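Local coordinates for protein putative TIM-barrel metal-dependent hydrolase (Mycobacterium avium subsp. paratuberculosis S397, PDB 4DZI) that is a putative metal-dependent hydrolase of the amidohydrolase family, probably catalysing a hydrolysis at a two-metal centre, occupied here by cadmium, at residues Met140-Asp151 and Arg176-Arg187. Numbering follows the deposited sequence.
Sequences MASVHAFNLWLD and RAVEEVDFVLAR
Met140-Asp151 and Arg176-Arg187 run side by side as parallel helices, their axes 11.0 Å apart and only 5° from parallel. Met140 faces Arg176, His144 faces Glu180, Asn147 faces Val184 and Asp151 faces Arg187, roughly one pair per turn. Strand 163-165 lies between them in the chain, as expected of successive helices on the outside of a TIM-barrel.

The middle of the interface is polar. Glu180, with CG anti to its own N (chi1 -165°) and the chain bent at chi2, carries its carboxylate across to the other helix. There OE2 takes two bonds. His144 ND1 donates to the syn lone pair of Glu180 OE2 at 2.8 Å, almost straight and in the imidazole plane, while Asn147 ND2 meets the same Glu180 OE2 from above the carboxylate plane at 3.0 Å. The Asn147 amide also reaches beyond the pair, OD1 accepting from Ile168 N. Water 1 joins the other carboxylate oxygen, Glu180 OE1, to Met140 O.

Next to this bond the His144 ring stands edge-on to Phe183 in a T-shaped pair, planes at 74°, with CE1 3.6 Å above the centre of the phenyl ring. Leu148 CD2 touches Phe183 CZ at 3.5 Å, and Arg187 CG lies against the opposite face of that ring. At the N-terminal end Met140 CE packs on Arg176 CG (3.7 Å) and Ala177. At the other end Arg187 pairs with Asp151, although the carboxylate oxygen is less surely placed; water 2 links Arg187 NH2 to Leu148 O.

Two N-H donors and a water thus serve the buried carboxylate of Glu180, and the straight ND1 bond together with the T-shaped stack should hold the His144 ring in its rotation. Glu180 would probably favour a protonated imidazole, though Arg176, at long range, shares its charge.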
ATOM      1  N   MET C 140       4.958  -1.813 -27.764  1.00 18.23           N
ATOM      2  CA  MET C 140       3.867  -2.252 -28.635  1.00 15.77           C
ATOM      3  C   MET C 140       4.329  -3.315 -29.620  1.00 16.90           C
ATOM      4  O   MET C 140       3.597  -4.287 -29.874  1.00 15.83           O
ATOM      5  CB  MET C 140       3.243  -1.056 -29.397  1.00 18.37           C
ATOM      6  CG  MET C 140       2.713   0.056 -28.508  1.00 16.79           C
ATOM      7  SD  MET C 140       1.587  -0.436 -27.179  1.00 18.31           S
ATOM      8  CE  MET C 140       0.067  -0.694 -28.062  1.00 15.70           C
ATOM      9  N   ALA C 141       5.521  -3.156 -30.187  1.00 16.47           N
ATOM     10  CA  ALA C 141       6.012  -4.153 -31.133  1.00 17.03           C
ATOM     11  C   ALA C 141       6.310  -5.465 -30.433  1.00 18.01           C
ATOM     12  O   ALA C 141       6.161  -6.553 -31.029  1.00 16.69           O
ATOM     13  CB  ALA C 141       7.258  -3.647 -31.845  1.00 19.26           C
ATOM     14  N   SER C 142       6.765  -5.382 -29.182  1.00 15.73           N
ATOM     15  CA  SER C 142       7.169  -6.585 -28.487  1.00 12.58           C
ATOM     16  C   SER C 142       5.934  -7.352 -28.018  1.00 13.86           C
ATOM     17  O   SER C 142       5.933  -8.575 -28.016  1.00 15.22           O
ATOM     18  CB  SER C 142       8.076  -6.296 -27.257  1.00 12.44           C
ATOM     19  OG  SER C 142       9.328  -5.701 -27.649  1.00 16.48           O
ATOM     20  N   VAL C 143       4.882  -6.623 -27.608  1.00 13.00           N
ATOM     21  CA  VAL C 143       3.652  -7.271 -27.208  1.00 12.95           C
ATOM     22  C   VAL C 143       3.062  -7.955 -28.457  1.00 18.04           C
ATOM     23  O   VAL C 143       2.610  -9.104 -28.395  1.00 14.80           O
ATOM     24  CB  VAL C 143       2.670  -6.255 -26.584  1.00 13.91           C
ATOM     25  CG1 VAL C 143       1.255  -6.797 -26.537  1.00 19.17           C
ATOM     26  CG2 VAL C 143       3.147  -5.855 -25.181  1.00 15.63           C
ATOM     27  N   HIS C 144       3.114  -7.295 -29.614  1.00 16.74           N
ATOM     28  CA  HIS C 144       2.571  -7.948 -30.807  1.00 17.97           C
ATOM     29  C   HIS C 144       3.351  -9.207 -31.164  1.00 17.76           C
ATOM     30  O   HIS C 144       2.752 -10.265 -31.458  1.00 16.80           O
ATOM     31  CB  HIS C 144       2.465  -6.966 -31.998  1.00 17.86           C
ATOM     32  CG  HIS C 144       1.755  -7.554 -33.170  1.00 17.00           C
ATOM     33  ND1 HIS C 144       0.478  -8.005 -33.082  1.00 18.18           N
ATOM     34  CD2 HIS C 144       2.184  -7.811 -34.469  1.00 23.12           C
ATOM     35  CE1 HIS C 144       0.106  -8.505 -34.284  1.00 23.42           C
ATOM     36  NE2 HIS C 144       1.148  -8.379 -35.128  1.00 19.91           N
ATOM     37  N   ALA C 145       4.685  -9.135 -31.110  1.00 15.59           N
ATOM     38  CA  ALA C 145       5.547 -10.296 -31.416  1.00 15.49           C
ATOM     39  C   ALA C 145       5.199 -11.467 -30.502  1.00 14.70           C
ATOM     40  O   ALA C 145       5.026 -12.615 -30.943  1.00 16.30           O
ATOM     41  CB  ALA C 145       7.008  -9.930 -31.211  1.00 20.30           C
ATOM     42  N   PHE C 146       5.056 -11.160 -29.213  1.00 14.53           N
ATOM     43  CA  PHE C 146       4.703 -12.146 -28.237  1.00 13.53           C
ATOM     44  C   PHE C 146       3.350 -12.814 -28.535  1.00 11.38           C
ATOM     45  O   PHE C 146       3.208 -14.041 -28.417  1.00 14.23           O
ATOM     46  CB  PHE C 146       4.648 -11.495 -26.830  1.00 13.28           C
ATOM     47  CG  PHE C 146       4.117 -12.432 -25.760  1.00 13.26           C
ATOM     48  CD1 PHE C 146       4.949 -13.378 -25.196  1.00 17.67           C
ATOM     49  CD2 PHE C 146       2.781 -12.388 -25.363  1.00 15.42           C
ATOM     50  CE1 PHE C 146       4.476 -14.241 -24.210  1.00 17.05           C
ATOM     51  CE2 PHE C 146       2.286 -13.285 -24.412  1.00 13.96           C
ATOM     52  CZ  PHE C 146       3.156 -14.210 -23.839  1.00 16.59           C
ATOM     53  N   ASN C 147       2.358 -12.001 -28.876  1.00 13.48           N
ATOM     54  CA  ASN C 147       1.020 -12.501 -29.137  1.00 14.23           C
ATOM     55  C   ASN C 147       1.035 -13.402 -30.379  1.00 16.65           C
ATOM     56  O   ASN C 147       0.332 -14.401 -30.406  1.00 15.54           O
ATOM     57  CB  ASN C 147       0.073 -11.328 -29.340  1.00 12.57           C
ATOM     58  CG  ASN C 147      -0.253 -10.610 -28.045  1.00 11.60           C
ATOM     59  OD1 ASN C 147       0.006 -11.119 -26.959  1.00 14.65           O
ATOM     60  ND2 ASN C 147      -0.868  -9.435 -28.165  1.00 10.62           N
ATOM     61  N   LEU C 148       1.838 -13.048 -31.387  1.00 16.46           N
ATOM     62  CA  LEU C 148       1.992 -13.913 -32.571  1.00 19.66           C
ATOM     63  C   LEU C 148       2.608 -15.249 -32.155  1.00 18.62           C
ATOM     64  O   LEU C 148       2.147 -16.311 -32.568  1.00 18.19           O
ATOM     65  CB  LEU C 148       2.868 -13.223 -33.632  1.00 16.02           C
ATOM     66  CG  LEU C 148       2.252 -12.027 -34.391  1.00 15.42           C
ATOM     67  CD1 LEU C 148       3.276 -11.264 -35.223  1.00 20.15           C
ATOM     68  CD2 LEU C 148       1.130 -12.538 -35.280  1.00 21.23           C
ATOM     69  N   TRP C 149       3.677 -15.200 -31.344  1.00 14.35           N
ATOM     70  CA  TRP C 149       4.278 -16.403 -30.841  1.00 15.11           C
ATOM     71  C   TRP C 149       3.268 -17.250 -30.075  1.00 13.75           C
ATOM     72  O   TRP C 149       3.213 -18.479 -30.189  1.00 15.70           O
ATOM     73  CB  TRP C 149       5.508 -16.080 -29.943  1.00 13.60           C
ATOM     74  CG  TRP C 149       5.810 -17.318 -29.150  1.00 15.71           C
ATOM     75  CD1 TRP C 149       6.464 -18.458 -29.601  1.00 16.18           C
ATOM     76  CD2 TRP C 149       5.299 -17.664 -27.811  1.00 11.35           C
ATOM     77  NE1 TRP C 149       6.447 -19.429 -28.659  1.00 17.92           N
ATOM     78  CE2 TRP C 149       5.773 -18.993 -27.528  1.00 15.51           C
ATOM     79  CE3 TRP C 149       4.556 -16.974 -26.825  1.00 12.42           C
ATOM     80  CZ2 TRP C 149       5.485 -19.649 -26.337  1.00 15.85           C
ATOM     81  CZ3 TRP C 149       4.287 -17.640 -25.611  1.00 12.90           C
ATOM     82  CH2 TRP C 149       4.737 -18.961 -25.379  1.00 14.27           C
ATOM     83  N   LEU C 150       2.451 -16.577 -29.258  1.00 13.78           N
ATOM     84  CA  LEU C 150       1.522 -17.295 -28.369  1.00 13.91           C
ATOM     85  C   LEU C 150       0.456 -18.029 -29.182  1.00 16.27           C
ATOM     86  O   LEU C 150       0.117 -19.181 -28.896  1.00 14.07           O
ATOM     87  CB  LEU C 150       0.849 -16.306 -27.420  1.00 12.91           C
ATOM     88  CG  LEU C 150      -0.162 -16.887 -26.436  1.00 13.97           C
ATOM     89  CD1 LEU C 150       0.452 -17.845 -25.422  1.00 12.71           C
ATOM     90  CD2 LEU C 150      -0.816 -15.688 -25.715  1.00 13.48           C
ATOM     91  N   ASP C 151      -0.040 -17.355 -30.202  1.00 14.09           N
ATOM     92  CA  ASP C 151      -1.103 -17.946 -31.025  1.00 17.31           C
ATOM     93  C   ASP C 151      -0.518 -19.106 -31.835  1.00 17.90           C
ATOM     94  O   ASP C 151      -1.206 -20.072 -32.158  1.00 18.54           O
ATOM     95  CB  ASP C 151      -1.678 -16.889 -31.958  1.00 19.33           C
ATOM     96  CG  ASP C 151      -3.057 -17.304 -32.558  1.00 18.30           C
ATOM     97  OD1 ASP C 151      -3.805 -18.076 -31.917  1.00 16.99           O
ATOM     98  OD2 ASP C 151      -3.385 -16.804 -33.650  1.00 26.58           O
ATOM     99  N   ARG C 176      -2.557   2.283 -31.128  1.00 24.03           N
ATOM    100  CA  ARG C 176      -1.979   0.989 -31.474  1.00 23.73           C
ATOM    101  C   ARG C 176      -2.592  -0.144 -30.631  1.00 22.35           C
ATOM    102  O   ARG C 176      -2.728  -1.264 -31.119  1.00 21.69           O
ATOM    103  CB  ARG C 176      -0.460   1.016 -31.402  1.00 25.39           C
ATOM    104  CG  ARG C 176       0.213  -0.306 -31.716  1.00 43.30           C
ATOM    105  CD  ARG C 176       0.077  -0.687 -33.181  1.00 47.08           C
ATOM    106  NE  ARG C 176       0.362  -2.102 -33.415  1.00 48.70           N
ATOM    107  CZ  ARG C 176       1.583  -2.611 -33.554  1.00 78.14           C
ATOM    108  NH1 ARG C 176       2.653  -1.827 -33.470  1.00 58.75           N
ATOM    109  NH2 ARG C 176       1.733  -3.912 -33.776  1.00 47.74           N
ATOM    110  N   ALA C 177      -3.001   0.165 -29.394  1.00 20.93           N
ATOM    111  CA  ALA C 177      -3.650  -0.825 -28.536  1.00 20.72           C
ATOM    112  C   ALA C 177      -4.989  -1.320 -29.124  1.00 17.06           C
ATOM    113  O   ALA C 177      -5.329  -2.500 -28.995  1.00 19.89           O
ATOM    114  CB  ALA C 177      -3.844  -0.259 -27.125  1.00 22.16           C
ATOM    115  N   VAL C 178      -5.757  -0.405 -29.716  1.00 20.14           N
ATOM    116  CA  VAL C 178      -7.012  -0.770 -30.369  1.00 23.44           C
ATOM    117  C   VAL C 178      -6.712  -1.704 -31.547  1.00 17.81           C
ATOM    118  O   VAL C 178      -7.417  -2.703 -31.748  1.00 19.65           O
ATOM    119  CB  VAL C 178      -7.849   0.460 -30.832  1.00 23.51           C
ATOM    120  CG1 VAL C 178      -9.003  -0.011 -31.708  1.00 29.35           C
ATOM    121  CG2 VAL C 178      -8.401   1.262 -29.658  1.00 19.88           C
ATOM    122  N   GLU C 179      -5.641  -1.436 -32.286  1.00 20.79           N
ATOM    123  CA  GLU C 179      -5.207  -2.393 -33.315  1.00 25.14           C
ATOM    124  C   GLU C 179      -4.829  -3.755 -32.751  1.00 21.26           C
ATOM    125  O   GLU C 179      -5.124  -4.763 -33.345  1.00 22.13           O
ATOM    126  CB  GLU C 179      -4.025  -1.865 -34.126  1.00 23.53           C
ATOM    127  CG  GLU C 179      -4.375  -0.639 -34.947  1.00 38.78           C
ATOM    128  CD  GLU C 179      -3.169  -0.086 -35.673  1.00 46.26           C
ATOM    129  OE1 GLU C 179      -2.284  -0.892 -36.037  1.00 59.60           O
ATOM    130  OE2 GLU C 179      -3.110   1.148 -35.868  1.00 67.79           O
ATOM    131  N   GLU C 180      -4.112  -3.781 -31.626  1.00 17.54           N
ATOM    132  CA  GLU C 180      -3.779  -5.065 -31.036  1.00 20.87           C
ATOM    133  C   GLU C 180      -5.040  -5.811 -30.605  1.00 15.74           C
ATOM    134  O   GLU C 180      -5.134  -7.020 -30.767  1.00 18.84           O
ATOM    135  CB  GLU C 180      -2.836  -4.898 -29.822  1.00 19.15           C
ATOM    136  CG  GLU C 180      -2.191  -6.229 -29.445  1.00 19.63           C
ATOM    137  CD  GLU C 180      -1.158  -6.675 -30.477  1.00 18.16           C
ATOM    138  OE1 GLU C 180      -0.457  -5.792 -31.054  1.00 20.33           O
ATOM    139  OE2 GLU C 180      -1.026  -7.896 -30.705  1.00 19.91           O
ATOM    140  N   VAL C 181      -5.994  -5.102 -30.012  1.00 16.24           N
ATOM    141  CA  VAL C 181      -7.181  -5.756 -29.525  1.00 16.17           C
ATOM    142  C   VAL C 181      -7.967  -6.319 -30.728  1.00 20.34           C
ATOM    143  O   VAL C 181      -8.390  -7.464 -30.729  1.00 19.46           O
ATOM    144  CB  VAL C 181      -8.107  -4.813 -28.749  1.00 24.50           C
ATOM    145  CG1 VAL C 181      -9.462  -5.474 -28.564  1.00 27.07           C
ATOM    146  CG2 VAL C 181      -7.509  -4.425 -27.405  1.00 25.30           C
ATOM    147  N   ASP C 182      -8.140  -5.508 -31.763  1.00 25.15           N
ATOM    148  CA  ASP C 182      -8.805  -6.007 -32.972  1.00 24.87           C
ATOM    149  C   ASP C 182      -8.123  -7.258 -33.524  1.00 23.45           C
ATOM    150  O   ASP C 182      -8.801  -8.211 -33.915  1.00 22.68           O
ATOM    151  CB  ASP C 182      -8.873  -4.911 -34.052  1.00 23.11           C
ATOM    152  CG  ASP C 182      -9.891  -3.836 -33.720  1.00 33.60           C
ATOM    153  OD1 ASP C 182     -10.725  -4.072 -32.810  1.00 27.16           O
ATOM    154  OD2 ASP C 182      -9.864  -2.757 -34.368  1.00 32.84           O
ATOM    155  N   PHE C 183      -6.794  -7.257 -33.565  1.00 20.53           N
ATOM    156  CA  PHE C 183      -6.051  -8.394 -34.084  1.00 22.08           C
ATOM    157  C   PHE C 183      -6.295  -9.657 -33.241  1.00 24.96           C
ATOM    158  O   PHE C 183      -6.568 -10.714 -33.789  1.00 19.77           O
ATOM    159  CB  PHE C 183      -4.547  -8.089 -34.162  1.00 22.61           C
ATOM    160  CG  PHE C 183      -3.689  -9.325 -34.214  1.00 23.30           C
ATOM    161  CD1 PHE C 183      -3.124  -9.840 -33.051  1.00 27.07           C
ATOM    162  CD2 PHE C 183      -3.447  -9.967 -35.413  1.00 31.84           C
ATOM    163  CE1 PHE C 183      -2.345 -10.986 -33.086  1.00 33.74           C
ATOM    164  CE2 PHE C 183      -2.661 -11.106 -35.460  1.00 39.96           C
ATOM    165  CZ  PHE C 183      -2.111 -11.619 -34.298  1.00 33.23           C
ATOM    166  N   VAL C 184      -6.180  -9.560 -31.913  1.00 18.80           N
ATOM    167  CA  VAL C 184      -6.373 -10.764 -31.070  1.00 14.67           C
ATOM    168  C   VAL C 184      -7.825 -11.249 -31.020  1.00 18.01           C
ATOM    169  O   VAL C 184      -8.072 -12.447 -31.031  1.00 20.43           O
ATOM    170  CB  VAL C 184      -5.752 -10.638 -29.631  1.00 15.80           C
ATOM    171  CG1 VAL C 184      -4.251 -10.318 -29.725  1.00 17.89           C
ATOM    172  CG2 VAL C 184      -6.500  -9.607 -28.787  1.00 23.00           C
ATOM    173  N   LEU C 185      -8.776 -10.316 -31.012  1.00 17.15           N
ATOM    174  CA  LEU C 185     -10.199 -10.659 -31.099  1.00 19.91           C
ATOM    175  C   LEU C 185     -10.490 -11.368 -32.419  1.00 28.36           C
ATOM    176  O   LEU C 185     -11.210 -12.372 -32.452  1.00 26.08           O
ATOM    177  CB  LEU C 185     -11.058  -9.404 -30.965  1.00 22.29           C
ATOM    178  CG  LEU C 185     -11.141  -8.768 -29.580  1.00 21.89           C
ATOM    179  CD1 LEU C 185     -12.050  -7.551 -29.611  1.00 27.30           C
ATOM    180  CD2 LEU C 185     -11.673  -9.780 -28.575  1.00 23.39           C
ATOM    181  N   ALA C 186      -9.938 -10.857 -33.515  1.00 25.67           N
ATOM    182  CA  ALA C 186     -10.138 -11.555 -34.794  1.00 29.81           C
ATOM    183  C   ALA C 186      -9.530 -12.966 -34.796  1.00 34.51           C
ATOM    184  O   ALA C 186     -10.038 -13.859 -35.474  1.00 30.09           O
ATOM    185  CB  ALA C 186      -9.620 -10.728 -35.955  1.00 28.02           C
ATOM    186  N   ARG C 187      -8.453 -13.192 -34.035  1.00 24.79           N
ATOM    187  CA  ARG C 187      -7.894 -14.531 -33.918  1.00 23.02           C
ATOM    188  C   ARG C 187      -8.584 -15.382 -32.834  1.00 26.22           C
ATOM    189  O   ARG C 187      -8.135 -16.472 -32.510  1.00 26.96           O
ATOM    190  CB  ARG C 187      -6.384 -14.467 -33.654  1.00 26.11           C
ATOM    191  CG  ARG C 187      -5.531 -13.983 -34.824  1.00 29.27           C
ATOM    192  CD  ARG C 187      -4.841 -15.158 -35.519  1.00 30.71           C
ATOM    193  NE  ARG C 187      -3.879 -14.729 -36.547  1.00 82.18           N
ATOM    194  CZ  ARG C 187      -2.542 -14.792 -36.459  1.00 77.72           C
ATOM    195  NH1 ARG C 187      -1.801 -14.367 -37.478  1.00 41.40           N
ATOM    196  NH2 ARG C 187      -1.925 -15.276 -35.379  1.00 29.48           N
TER
HETATM  197  O   HOH W   1       0.695  -4.088 -29.390  1.00 19.35           O
HETATM  198  O   HOH W   2       0.905 -16.347 -34.963  1.00 23.75           O
HETATM  199  O   HOH W   3      -6.114 -17.877 -33.426  1.00 34.86           O